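Local atomic coordinates of intracellular growth locus, subunit C (Francisella tularensis subsp. tularensis, PDB entry 2QWU), a protein that probably supports growth inside host cells and virulence of Francisella as a pathogenicity island protein. Residues 92-97 with 171-176; 52-57 with 67-72; 41-46 with 105-110; 35-40 with 124-129. The protein carries 2 engineered substitutions. All blocks are in the same frame, centred on the assembly; numbering follows the deposited sequence. Where two conformers were deposited one is given.

Contacts 1 to 4 all reach the same curled antiparallel sheet, and contacts 3 and 4 share its strand 37-43. Contacts 2 and 4 are the closest pair, with centres about 7 Å apart: Ala71 O receives Ile38 N at 2.9 Å, and Ile55 O probably accepts a bond from Arg35 NH1 at 2.8 Å. Contact 1 meets contact 2 on the neighbouring strands 86-96 and 71-79, where Gly92 O and Ser72 N probably bond at 2.9 Å; from the strand beyond, Tyr175 OH probably bonds Ser72 OG at 2.7 Å. Contact 3 lies at the helix 97-114, its centre about 22 Å from those of contacts 2 and 4; its Leu41 packs on Ala71 of contact 2 and Val93 of contact 1.

Contact 1: 92-97 with 171-176; sequences GVLIKS and DGMRYH
Val93 and Ile95 pair with His176 and Arg174 on the adjacent antiparallel strands 86-96 and 173-184 of the large sheet. Val93 and His176 form a hydrogen-bonded pair, His176 N reaching Val93 O at 2.7 Å; in the next such pair Arg174 N reaches Ile95 O at 2.9 Å. On the face carrying Val93, Ile95 and His176, CG1 of Ile95 lies over one face of the imidazole, 3.7 Å from the His176 ring centroid, a CH-pi contact displaced toward the rim. The Ile95 chi1 of 56° sets CG1 between its backbone N and carbonyl carbon, over that ring. Leu94, on the other face with Tyr175, packs CG against Met173 CB at 3.8 Å, and the side chains of Leu94 and Met173 cross at about a right angle. Tyr175 lays CE1 near the backbone of Gly92, while its hydroxyl bonds to Pro24 O and Ser72 OG. Toward the helix 97-114, one water links Gly172 O, Arg174 NH1 and Ser97 OG, and Glu164 forms a salt bridge with Arg174 NE. The rotation of the imidazole is fixed by His176 ND1, which donates to Arg174 O at 2.9 Å; Ile95 N reaches the same oxygen from the opposite face of its carbonyl plane.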
loop_
_atom_site.group_PDB
_atom_site.type_symbol
_atom_site.label_atom_id
_atom_site.label_comp_id
_atom_site.label_asym_id
_atom_site.label_seq_id
_atom_site.Cartn_x
_atom_site.Cartn_y
_atom_site.Cartn_z
ATOM N N GLY A 92 3.043 -6.216 -1.337
ATOM C CA GLY A 92 3.917 -7.366 -1.213
ATOM C C GLY A 92 3.451 -8.139 0.025
ATOM O O GLY A 92 3.296 -7.537 1.075
ATOM N N VAL A 93 3.175 -9.446 -0.111
ATOM C CA VAL A 93 2.759 -10.238 1.033
ATOM C C VAL A 93 3.594 -11.505 1.115
ATOM O O VAL A 93 4.175 -11.956 0.126
ATOM C CB VAL A 93 1.247 -10.596 0.979
ATOM C CG1 VAL A 93 0.415 -9.297 0.938
ATOM C CG2 VAL A 93 0.945 -11.444 -0.303
ATOM N N LEU A 94 3.690 -12.070 2.310
ATOM C CA LEU A 94 4.456 -13.333 2.454
ATOM C C LEU A 94 3.411 -14.444 2.704
ATOM O O LEU A 94 2.760 -14.486 3.755
ATOM C CB LEU A 94 5.447 -13.209 3.615
ATOM C CG LEU A 94 6.385 -14.392 3.795
ATOM C CD1 LEU A 94 7.318 -14.606 2.596
ATOM C CD2 LEU A 94 7.183 -14.008 5.102
ATOM N N ILE A 95 3.200 -15.310 1.707
ATOM C CA ILE A 95 2.160 -16.353 1.809
ATOM C C ILE A 95 2.576 -17.643 1.130
ATOM O O ILE A 95 3.494 -17.661 0.297
ATOM C CB ILE A 95 0.840 -15.890 1.108
ATOM C CG1 ILE A 95 1.128 -15.515 -0.366
ATOM C CG2 ILE A 95 0.253 -14.663 1.852
ATOM C CD1 ILE A 95 -0.107 -15.103 -1.186
ATOM N N LYS A 96 1.866 -18.715 1.478
ATOM C CA LYS A 96 2.100 -20.015 0.842
ATOM C C LYS A 96 1.352 -20.000 -0.501
ATOM O O LYS A 96 0.400 -19.243 -0.705
ATOM C CB LYS A 96 1.566 -21.141 1.746
ATOM C CG LYS A 96 2.330 -21.208 3.073
ATOM C CD LYS A 96 1.781 -22.264 4.023
ATOM C CE LYS A 96 1.879 -23.601 3.374
ATOM N NZ LYS A 96 1.818 -24.743 4.347
ATOM N N SER A 97 1.787 -20.850 -1.412
ATOM C CA SER A 97 1.212 -20.968 -2.735
ATOM C C SER A 97 -0.279 -21.268 -2.685
ATOM O O SER A 97 -1.056 -20.737 -3.479
ATOM C CB SER A 97 1.946 -22.089 -3.488
ATOM O OG SER A 97 3.334 -22.040 -3.192
ATOM N N ASP A 171 8.753 -22.265 6.393
ATOM C CA ASP A 171 7.421 -22.867 6.329
ATOM C C ASP A 171 6.703 -22.785 4.947
ATOM O O ASP A 171 5.475 -22.969 4.843
ATOM C CB ASP A 171 6.493 -22.390 7.445
ATOM C CG ASP A 171 6.376 -20.881 7.534
ATOM O OD1 ASP A 171 7.030 -20.133 6.762
ATOM O OD2 ASP A 171 5.611 -20.444 8.415
ATOM N N GLY A 172 7.499 -22.549 3.906
ATOM C CA GLY A 172 6.987 -22.590 2.547
ATOM C C GLY A 172 6.376 -21.331 1.993
ATOM O O GLY A 172 5.683 -21.393 0.991
HETATM N N MSE A 173 6.654 -20.186 2.598
HETATM C CA MSE A 173 6.029 -18.959 2.078
HETATM C C MSE A 173 6.981 -18.181 1.188
HETATM O O MSE A 173 8.187 -18.158 1.434
HETATM C CB MSE A 173 5.572 -18.054 3.243
HETATM C CG MSE A 173 4.519 -18.724 4.126
HETATM SE SE MSE A 173 3.879 -17.645 5.438
HETATM C CE MSE A 173 5.340 -17.231 6.279
ATOM N N ARG A 174 6.430 -17.526 0.166
ATOM C CA ARG A 174 7.238 -16.700 -0.710
ATOM C C ARG A 174 6.687 -15.274 -0.726
ATOM O O ARG A 174 5.514 -15.054 -0.434
ATOM C CB ARG A 174 7.207 -17.229 -2.131
ATOM C CG ARG A 174 8.148 -18.448 -2.346
ATOM C CD ARG A 174 7.883 -19.051 -3.730
ATOM N NE ARG A 174 8.784 -20.167 -3.973
ATOM C CZ ARG A 174 8.630 -21.389 -3.466
ATOM N NH1 ARG A 174 7.587 -21.685 -2.688
ATOM N NH2 ARG A 174 9.552 -22.326 -3.719
ATOM N N TYR A 175 7.549 -14.340 -1.083
ATOM C CA TYR A 175 7.093 -12.952 -1.148
ATOM C C TYR A 175 6.329 -12.901 -2.464
ATOM O O TYR A 175 6.915 -13.196 -3.536
ATOM C CB TYR A 175 8.300 -12.043 -1.150
ATOM C CG TYR A 175 7.956 -10.563 -1.086
ATOM C CD1 TYR A 175 7.275 -10.038 0.006
ATOM C CD2 TYR A 175 8.424 -9.688 -2.067
ATOM C CE1 TYR A 175 7.069 -8.629 0.130
ATOM C CE2 TYR A 175 8.246 -8.319 -1.960
ATOM C CZ TYR A 175 7.569 -7.794 -0.862
ATOM O OH TYR A 175 7.404 -6.420 -0.707
ATOM N N HIS A 176 5.045 -12.528 -2.408
ATOM C CA HIS A 176 4.191 -12.456 -3.614
ATOM C C HIS A 176 3.828 -11.001 -3.871
ATOM O O HIS A 176 3.617 -10.231 -2.939
ATOM C CB HIS A 176 2.859 -13.223 -3.452
ATOM C CG HIS A 176 2.970 -14.738 -3.553
ATOM N ND1 HIS A 176 3.654 -15.515 -2.641
ATOM C CD2 HIS A 176 2.399 -15.589 -4.440
ATOM C CE1 HIS A 176 3.499 -16.802 -2.958
ATOM N NE2 HIS A 176 2.747 -16.870 -4.040
HETATM O O HOH W 1 5.222 -20.021 -1.631
HETATM O O HOH W 2 3.783 -22.993 -0.111
#

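Contact 2: 52-57 with 67-72; sequences IVAIDG and ATAAAS
Ile52 O is gripped by two backbone amides, Thr68 N at 2.8 Å and Ala69 N at 3.0 Å. The first bond is straight, with an N-H...O angle of 167°, and its donor is tilted from the carbonyl plane; the second donor lies in that plane. Ile52 N returns a bond to Ala69 O at 3.0 Å. Alongside, the Thr68 hydroxyl donates to Ala54 O, with OG1 2.8 Å from that oxygen. A chi1 of 54° sets OG1 between the backbone N and carbonyl carbon of Thr68, which turns it toward Ala54. With Thr68 and Ala69 both facing Ile52, the pairing is a classic beta bulge, and the single antiparallel bridge of Ile52 with Ala69 stands just ahead of strand 71-79. Val53 is the centre of an inverse gamma turn, which carries the chain on to Ala54. Beyond the polar grip, Ala54 CB meets Ala69 CB at 3.7 Å, and both methyls also touch Phe37 of strand 37-43. Ile52 lays CB against Ala69 O at 3.5 Å, while its side chain packs on Leu94 of strand 86-96. At the turn, CG2 of Val53 approaches Ala67 CA at 4.0 Å.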
loop_
_atom_site.group_PDB
_atom_site.type_symbol
_atom_site.label_atom_id
_atom_site.label_comp_id
_atom_site.label_asym_id
_atom_site.label_seq_id
_atom_site.Cartn_x
_atom_site.Cartn_y
_atom_site.Cartn_z
ATOM N N ILE A 52 5.609 -10.241 8.437
ATOM C CA ILE A 52 6.790 -9.671 7.847
ATOM C C ILE A 52 7.454 -8.792 8.867
ATOM O O ILE A 52 6.769 -7.946 9.485
ATOM C CB ILE A 52 6.446 -8.807 6.592
ATOM C CG1 ILE A 52 5.806 -9.690 5.515
ATOM C CG2 ILE A 52 7.709 -8.069 6.134
ATOM C CD1 ILE A 52 5.161 -8.857 4.370
ATOM N N VAL A 53 8.751 -9.008 9.078
ATOM C CA VAL A 53 9.494 -8.157 10.027
ATOM C C VAL A 53 9.942 -6.915 9.252
ATOM O O VAL A 53 11.087 -6.829 8.776
ATOM C CB VAL A 53 10.681 -8.922 10.646
ATOM C CG1 VAL A 53 11.355 -8.067 11.690
ATOM C CG2 VAL A 53 10.140 -10.218 11.303
ATOM N N ALA A 54 9.006 -5.975 9.095
ATOM C CA ALA A 54 9.251 -4.754 8.313
ATOM C C ALA A 54 9.957 -3.735 9.164
ATOM O O ALA A 54 9.724 -3.610 10.415
ATOM C CB ALA A 54 7.944 -4.196 7.772
ATOM N N ILE A 55 10.824 -2.990 8.499
ATOM C CA ILE A 55 11.677 -2.030 9.188
ATOM C C ILE A 55 11.270 -0.578 8.891
ATOM O O ILE A 55 11.288 -0.147 7.722
ATOM C CB ILE A 55 13.142 -2.256 8.736
ATOM C CG1 ILE A 55 13.568 -3.726 8.922
ATOM C CG2 ILE A 55 14.062 -1.234 9.466
ATOM C CD1 ILE A 55 13.605 -4.168 10.407
ATOM N N ASP A 56 10.847 0.155 9.926
ATOM C CA ASP A 56 10.451 1.551 9.772
ATOM C C ASP A 56 11.733 2.386 9.476
ATOM O O ASP A 56 12.851 1.984 9.781
ATOM C CB ASP A 56 9.738 2.048 11.065
ATOM C CG ASP A 56 8.783 3.227 10.814
ATOM O OD1 ASP A 56 8.444 3.512 9.643
ATOM O OD2 ASP A 56 8.322 3.874 11.796
ATOM N N GLY A 57 11.549 3.549 8.866
ATOM C CA GLY A 57 12.727 4.340 8.531
ATOM C C GLY A 57 13.544 4.656 9.771
ATOM O O GLY A 57 12.978 5.061 10.814
ATOM N N ALA A 67 7.184 -9.723 14.009
ATOM C CA ALA A 67 6.582 -9.239 12.763
ATOM C C ALA A 67 5.877 -7.928 13.019
ATOM O O ALA A 67 5.215 -7.716 14.049
ATOM C CB ALA A 67 5.579 -10.232 12.249
ATOM N N THR A 68 5.910 -7.063 12.022
ATOM C CA THR A 68 5.316 -5.744 12.168
ATOM C C THR A 68 4.380 -5.423 11.045
ATOM O O THR A 68 3.648 -4.424 11.096
ATOM C CB THR A 68 6.418 -4.637 12.159
ATOM O OG1 THR A 68 7.228 -4.779 10.986
ATOM C CG2 THR A 68 7.334 -4.770 13.375
ATOM N N ALA A 69 4.408 -6.239 9.993
ATOM C CA ALA A 69 3.562 -5.918 8.847
ATOM C C ALA A 69 2.876 -7.129 8.223
ATOM O O ALA A 69 3.451 -8.208 8.227
ATOM C CB ALA A 69 4.429 -5.255 7.753
ATOM N N ALA A 70 1.644 -6.920 7.759
ATOM C CA ALA A 70 0.907 -7.940 7.017
ATOM C C ALA A 70 1.224 -7.751 5.500
ATOM O O ALA A 70 1.085 -8.694 4.704
ATOM C CB ALA A 70 -0.614 -7.773 7.266
ATOM N N ALA A 71 1.621 -6.538 5.107
ATOM C CA ALA A 71 1.908 -6.278 3.684
ATOM C C ALA A 71 2.755 -5.055 3.533
ATOM O O ALA A 71 2.729 -4.174 4.400
ATOM C CB ALA A 71 0.611 -6.036 2.902
ATOM N N SER A 72 3.532 -4.997 2.445
ATOM C CA SER A 72 4.266 -3.794 2.131
ATOM C C SER A 72 3.412 -3.132 1.031
ATOM O O SER A 72 2.581 -3.806 0.366
ATOM C CB SER A 72 5.637 -4.111 1.530
ATOM O OG SER A 72 5.440 -4.858 0.322
#

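Contact 3: 41-46 with 105-110; sequences LTIAGE and EKVSSI
With CG anti to the backbone N (chi1 -176°), Lys106 sets that carbon near Ala44 O and Glu46 OE1; the chain then bends at chi2, and a second bend at chi4 places NZ between the same two oxygens. The Glu46 chain is bent as well, its chi2 of -64° swinging CD round. Lys106 NZ donates to Ala44 O at 3.0 Å, nearly along the C=O axis, and to Glu46 OE1 at 2.9 Å in a salt bridge. It meets OE1 on the anti side, 28° out of the carboxylate plane. One ammonium is thus shared by a backbone oxygen and a carboxylate two residues further on; the carboxylate would probably stabilise the positive charge of the lysine. The turn is a type I' beta turn from Ile43 to Glu46, a hairpin closure in which Ala44 takes up left-handed backbone angles and points CB at the helix. That methyl meets Ile110 CD1 at 3.4 Å, tighter than usual van der Waals contact, and Val107 CG2 at 3.9 Å. Ile43 CG2 reaches the same Val107 methyl at 3.6 Å. The contact thus joins the hairpin of strands 37-43 and 46-47 to helix 97-114, with Met118 packing on both Ala44 and Ile110, Phe156 touching Val107, and Leu41 further back lying against strands 86-96 and 120-122.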
loop_
_atom_site.group_PDB
_atom_site.type_symbol
_atom_site.label_atom_id
_atom_site.label_comp_id
_atom_site.label_asym_id
_atom_site.label_seq_id
_atom_site.Cartn_x
_atom_site.Cartn_y
_atom_site.Cartn_z
ATOM N N LEU A 41 -4.053 -6.260 6.782
ATOM C CA LEU A 41 -4.595 -6.190 5.464
ATOM C C LEU A 41 -5.676 -7.264 5.309
ATOM O O LEU A 41 -5.456 -8.445 5.585
ATOM C CB LEU A 41 -3.493 -6.441 4.388
ATOM C CG LEU A 41 -4.003 -6.597 2.932
ATOM C CD1 LEU A 41 -4.581 -5.318 2.404
ATOM C CD2 LEU A 41 -2.834 -7.106 2.057
ATOM N N THR A 42 -6.842 -6.830 4.879
ATOM C CA THR A 42 -7.920 -7.745 4.576
ATOM C C THR A 42 -8.324 -7.580 3.133
ATOM O O THR A 42 -8.525 -6.467 2.682
ATOM C CB THR A 42 -9.120 -7.488 5.468
ATOM O OG1 THR A 42 -8.663 -7.586 6.808
ATOM C CG2 THR A 42 -10.255 -8.567 5.212
ATOM N N ILE A 43 -8.435 -8.702 2.419
ATOM C CA ILE A 43 -8.852 -8.672 1.018
ATOM C C ILE A 43 -10.032 -9.627 0.798
ATOM O O ILE A 43 -9.895 -10.838 1.015
ATOM C CB ILE A 43 -7.698 -9.113 0.068
ATOM C CG1 ILE A 43 -6.541 -8.110 0.145
ATOM C CG2 ILE A 43 -8.205 -9.139 -1.399
ATOM C CD1 ILE A 43 -5.302 -8.579 -0.604
ATOM N N ALA A 44 -11.161 -9.073 0.354
ATOM C CA ALA A 44 -12.365 -9.874 0.090
ATOM C C ALA A 44 -12.663 -10.716 1.345
ATOM O O ALA A 44 -13.061 -11.882 1.267
ATOM C CB ALA A 44 -12.126 -10.773 -1.136
ATOM N N GLY A 45 -12.448 -10.106 2.504
ATOM C CA GLY A 45 -12.699 -10.773 3.766
ATOM C C GLY A 45 -11.600 -11.688 4.277
ATOM O O GLY A 45 -11.699 -12.211 5.406
ATOM N N GLU A 46 -10.551 -11.907 3.492
ATOM C CA GLU A 46 -9.480 -12.786 3.962
ATOM C C GLU A 46 -8.449 -11.918 4.651
ATOM O O GLU A 46 -7.952 -10.955 4.070
ATOM C CB GLU A 46 -8.849 -13.545 2.793
ATOM C CG GLU A 46 -9.862 -14.316 1.954
ATOM C CD GLU A 46 -10.562 -15.437 2.724
ATOM O OE1 GLU A 46 -11.727 -15.752 2.367
ATOM O OE2 GLU A 46 -9.952 -16.020 3.661
ATOM N N GLU A 105 -9.382 -16.809 -5.832
ATOM C CA GLU A 105 -10.745 -17.357 -5.987
ATOM C C GLU A 105 -11.789 -16.591 -5.216
ATOM O O GLU A 105 -12.914 -16.435 -5.668
ATOM C CB GLU A 105 -10.782 -18.842 -5.548
ATOM C CG GLU A 105 -10.096 -19.769 -6.545
ATOM C CD GLU A 105 -10.020 -21.205 -6.050
ATOM O OE1 GLU A 105 -10.619 -21.492 -4.976
ATOM O OE2 GLU A 105 -9.348 -22.032 -6.706
ATOM N N LYS A 106 -11.437 -16.152 -4.016
ATOM C CA LYS A 106 -12.370 -15.394 -3.199
ATOM C C LYS A 106 -12.649 -14.038 -3.838
ATOM O O LYS A 106 -13.788 -13.589 -3.896
ATOM C CB LYS A 106 -11.789 -15.213 -1.791
ATOM C CG LYS A 106 -12.744 -14.510 -0.837
ATOM C CD LYS A 106 -13.984 -15.394 -0.547
ATOM C CE LYS A 106 -14.965 -14.708 0.414
ATOM N NZ LYS A 106 -14.307 -14.539 1.764
ATOM N N VAL A 107 -11.604 -13.390 -4.351
ATOM C CA VAL A 107 -11.799 -12.103 -4.989
ATOM C C VAL A 107 -12.717 -12.212 -6.205
ATOM O O VAL A 107 -13.688 -11.466 -6.321
ATOM C CB VAL A 107 -10.415 -11.464 -5.380
ATOM C CG1 VAL A 107 -10.647 -10.270 -6.285
ATOM C CG2 VAL A 107 -9.651 -11.077 -4.107
ATOM N N SER A 108 -12.442 -13.178 -7.072
ATOM C CA SER A 108 -13.221 -13.413 -8.258
ATOM C C SER A 108 -14.691 -13.711 -7.911
ATOM O O SER A 108 -15.615 -13.252 -8.595
ATOM C CB SER A 108 -12.609 -14.589 -9.046
ATOM O OG SER A 108 -13.290 -14.763 -10.287
ATOM N N SER A 109 -14.914 -14.477 -6.860
ATOM C CA SER A 109 -16.278 -14.804 -6.475
ATOM C C SER A 109 -17.096 -13.578 -6.038
ATOM O O SER A 109 -18.299 -13.466 -6.322
ATOM C CB SER A 109 -16.246 -15.814 -5.347
ATOM O OG SER A 109 -15.877 -17.082 -5.897
ATOM N N ILE A 110 -16.468 -12.693 -5.274
ATOM C CA ILE A 110 -17.189 -11.505 -4.822
ATOM C C ILE A 110 -17.327 -10.541 -5.961
ATOM O O ILE A 110 -18.373 -9.928 -6.154
ATOM C CB ILE A 110 -16.471 -10.842 -3.679
ATOM C CG1 ILE A 110 -16.405 -11.854 -2.541
ATOM C CG2 ILE A 110 -17.209 -9.549 -3.301
ATOM C CD1 ILE A 110 -15.437 -11.536 -1.410
#

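Contact 4: 35-40 with 124-129; sequences RMFIDS and NSNKKQ. Engineered in segment 35-40: Met36 (natural residue Leu).
Asn126 reaches segment 35-40 with both ends of its amide. Its OD1 accepts Phe37 N at 2.9 Å, from a donor above the carbonyl plane, while its ND2 gives a nearly straight bond (169°) to Arg35 O at 3.2 Å. A chi1 of 63° puts Asn126 CG between the backbone N and carbonyl carbon, on the side of the Phe37 ring. Asp56 OD1 is a further acceptor for ND2. At the other end, Asp39 and Asn124 form a second polar group: Asp39 OD1 takes Asn124 N at 2.9 Å from above the carboxylate plane, and Asp39 OD2 takes Asn124 ND2 at 3.1 Å on its syn side. The carboxylate and amide planes are steeply inclined, so the two groups do not stack.

Backbone bonds complete the pairing. Asn126 N binds Phe37 O at 3.1 Å and Asp39 N binds Asn124 O at 3.0 Å, with Ile38 and Ser125 bridged between them.

Among the remaining contacts, CB of Asn126 lies over one face of the Phe37 ring, a CH-pi contact 3.8 Å from the centroid; ring and amide planes are only 13° apart, so the amide lies stacked on the ring. Met36, an engineered substitution present as selenomethionine, sets CG 3.5 Å from Gln129 OE1, and the Gln129 amide is held by Met140 and Ile141.

Within the fold, the irregular loop 124-129 borders the strand through side-chain groups from both segments, Asn126 from the loop and Asp39 from the other side, which add to a few backbone bonds; the buried amide of Asn126 is satisfied at both its oxygen and its nitrogen.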
loop_
_atom_site.group_PDB
_atom_site.type_symbol
_atom_site.label_atom_id
_atom_site.label_comp_id
_atom_site.label_asym_id
_atom_site.label_seq_id
_atom_site.Cartn_x
_atom_site.Cartn_y
_atom_site.Cartn_z
ATOM N N ARG A 35 10.138 3.529 2.245
ATOM C CA ARG A 35 9.469 2.238 2.368
ATOM C C ARG A 35 8.100 2.476 3.040
ATOM O O ARG A 35 7.934 3.363 3.892
ATOM C CB ARG A 35 10.308 1.206 3.156
ATOM C CG ARG A 35 10.279 1.327 4.760
ATOM C CD ARG A 35 10.884 2.587 5.252
ATOM N NE ARG A 35 12.272 2.788 4.848
ATOM C CZ ARG A 35 13.367 2.212 5.380
ATOM N NH1 ARG A 35 13.313 1.328 6.390
ATOM N NH2 ARG A 35 14.580 2.552 4.916
HETATM N N MSE A 36 7.121 1.679 2.623
HETATM C CA MSE A 36 5.761 1.770 3.159
HETATM C C MSE A 36 5.259 0.388 3.467
HETATM O O MSE A 36 5.499 -0.545 2.734
HETATM C CB MSE A 36 4.819 2.433 2.129
HETATM C CG MSE A 36 5.007 3.909 1.982
HETATM SE SE MSE A 36 3.707 4.573 0.726
HETATM C CE MSE A 36 2.352 4.196 1.658
ATOM N N PHE A 37 4.618 0.228 4.628
ATOM C CA PHE A 37 4.044 -1.032 4.940
ATOM C C PHE A 37 2.879 -0.828 5.915
ATOM O O PHE A 37 2.747 0.246 6.541
ATOM C CB PHE A 37 5.123 -1.993 5.465
ATOM C CG PHE A 37 5.866 -1.491 6.721
ATOM C CD1 PHE A 37 5.317 -1.686 7.984
ATOM C CD2 PHE A 37 7.116 -0.863 6.608
ATOM C CE1 PHE A 37 6.024 -1.261 9.169
ATOM C CE2 PHE A 37 7.846 -0.442 7.768
ATOM C CZ PHE A 37 7.266 -0.659 9.065
ATOM N N ILE A 38 2.020 -1.840 5.984
ATOM C CA ILE A 38 0.832 -1.737 6.828
ATOM C C ILE A 38 0.730 -2.896 7.812
ATOM O O ILE A 38 1.089 -4.026 7.502
ATOM C CB ILE A 38 -0.434 -1.651 5.957
ATOM C CG1 ILE A 38 -0.453 -2.813 4.934
ATOM C CG2 ILE A 38 -0.491 -0.280 5.242
ATOM C CD1 ILE A 38 -1.739 -2.868 4.071
ATOM N N ASP A 39 0.186 -2.633 9.003
ATOM C CA ASP A 39 0.177 -3.672 10.041
ATOM C C ASP A 39 -0.952 -4.681 9.952
ATOM O O ASP A 39 -0.959 -5.686 10.706
ATOM C CB ASP A 39 0.275 -3.036 11.461
ATOM C CG ASP A 39 -0.956 -2.260 11.850
ATOM O OD1 ASP A 39 -1.921 -2.227 11.062
ATOM O OD2 ASP A 39 -0.973 -1.678 12.996
ATOM N N SER A 40 -1.861 -4.469 9.013
ATOM C CA SER A 40 -2.924 -5.425 8.764
ATOM C C SER A 40 -3.442 -5.224 7.350
ATOM O O SER A 40 -3.268 -4.154 6.776
ATOM C CB SER A 40 -4.057 -5.299 9.779
ATOM O OG SER A 40 -4.846 -4.170 9.510
ATOM N N ASN A 124 -2.875 0.165 9.782
ATOM C CA ASN A 124 -2.074 1.356 10.037
ATOM C C ASN A 124 -0.784 1.306 9.237
ATOM O O ASN A 124 -0.043 0.308 9.283
ATOM C CB ASN A 124 -1.693 1.428 11.514
ATOM C CG ASN A 124 -2.916 1.540 12.398
ATOM O OD1 ASN A 124 -3.766 2.438 12.177
ATOM N ND2 ASN A 124 -3.031 0.647 13.374
ATOM N N SER A 125 -0.512 2.383 8.519
ATOM C CA SER A 125 0.756 2.439 7.794
ATOM C C SER A 125 1.858 3.008 8.689
ATOM O O SER A 125 1.601 3.666 9.718
ATOM C CB SER A 125 0.592 3.270 6.494
ATOM O OG SER A 125 0.032 4.542 6.690
ATOM N N ASN A 126 3.095 2.728 8.321
ATOM C CA ASN A 126 4.258 3.221 9.085
ATOM C C ASN A 126 4.428 4.730 8.998
ATOM O O ASN A 126 4.060 5.378 8.022
ATOM C CB ASN A 126 5.554 2.499 8.658
ATOM C CG ASN A 126 5.930 2.760 7.187
ATOM O OD1 ASN A 126 5.120 2.602 6.288
ATOM N ND2 ASN A 126 7.178 3.147 6.962
ATOM N N LYS A 127 4.992 5.300 10.047
ATOM C CA LYS A 127 5.138 6.758 10.089
ATOM C C LYS A 127 6.435 7.251 9.473
ATOM O O LYS A 127 6.497 8.393 9.064
ATOM C CB LYS A 127 5.034 7.238 11.546
ATOM C CG LYS A 127 3.637 6.929 12.149
ATOM C CD LYS A 127 3.461 7.384 13.614
ATOM C CE LYS A 127 2.115 6.924 14.197
ATOM N NZ LYS A 127 0.988 7.086 13.235
ATOM N N LYS A 128 7.459 6.417 9.419
ATOM C CA LYS A 128 8.724 6.882 8.869
ATOM C C LYS A 128 8.928 6.233 7.498
ATOM O O LYS A 128 9.590 5.223 7.388
ATOM C CB LYS A 128 9.848 6.532 9.849
ATOM C CG LYS A 128 9.677 7.310 11.184
ATOM C CD LYS A 128 10.872 7.053 12.124
ATOM C CE LYS A 128 10.880 7.983 13.317
ATOM N NZ LYS A 128 9.763 7.622 14.250
ATOM N N GLN A 129 8.349 6.847 6.467
ATOM C CA GLN A 129 8.377 6.311 5.105
ATOM C C GLN A 129 9.486 6.892 4.202
ATOM O O GLN A 129 10.073 6.169 3.423
ATOM C CB GLN A 129 7.040 6.623 4.479
ATOM C CG GLN A 129 5.867 6.014 5.257
ATOM C CD GLN A 129 4.549 6.314 4.569
ATOM O OE1 GLN A 129 4.509 7.029 3.553
ATOM N NE2 GLN A 129 3.472 5.776 5.094
#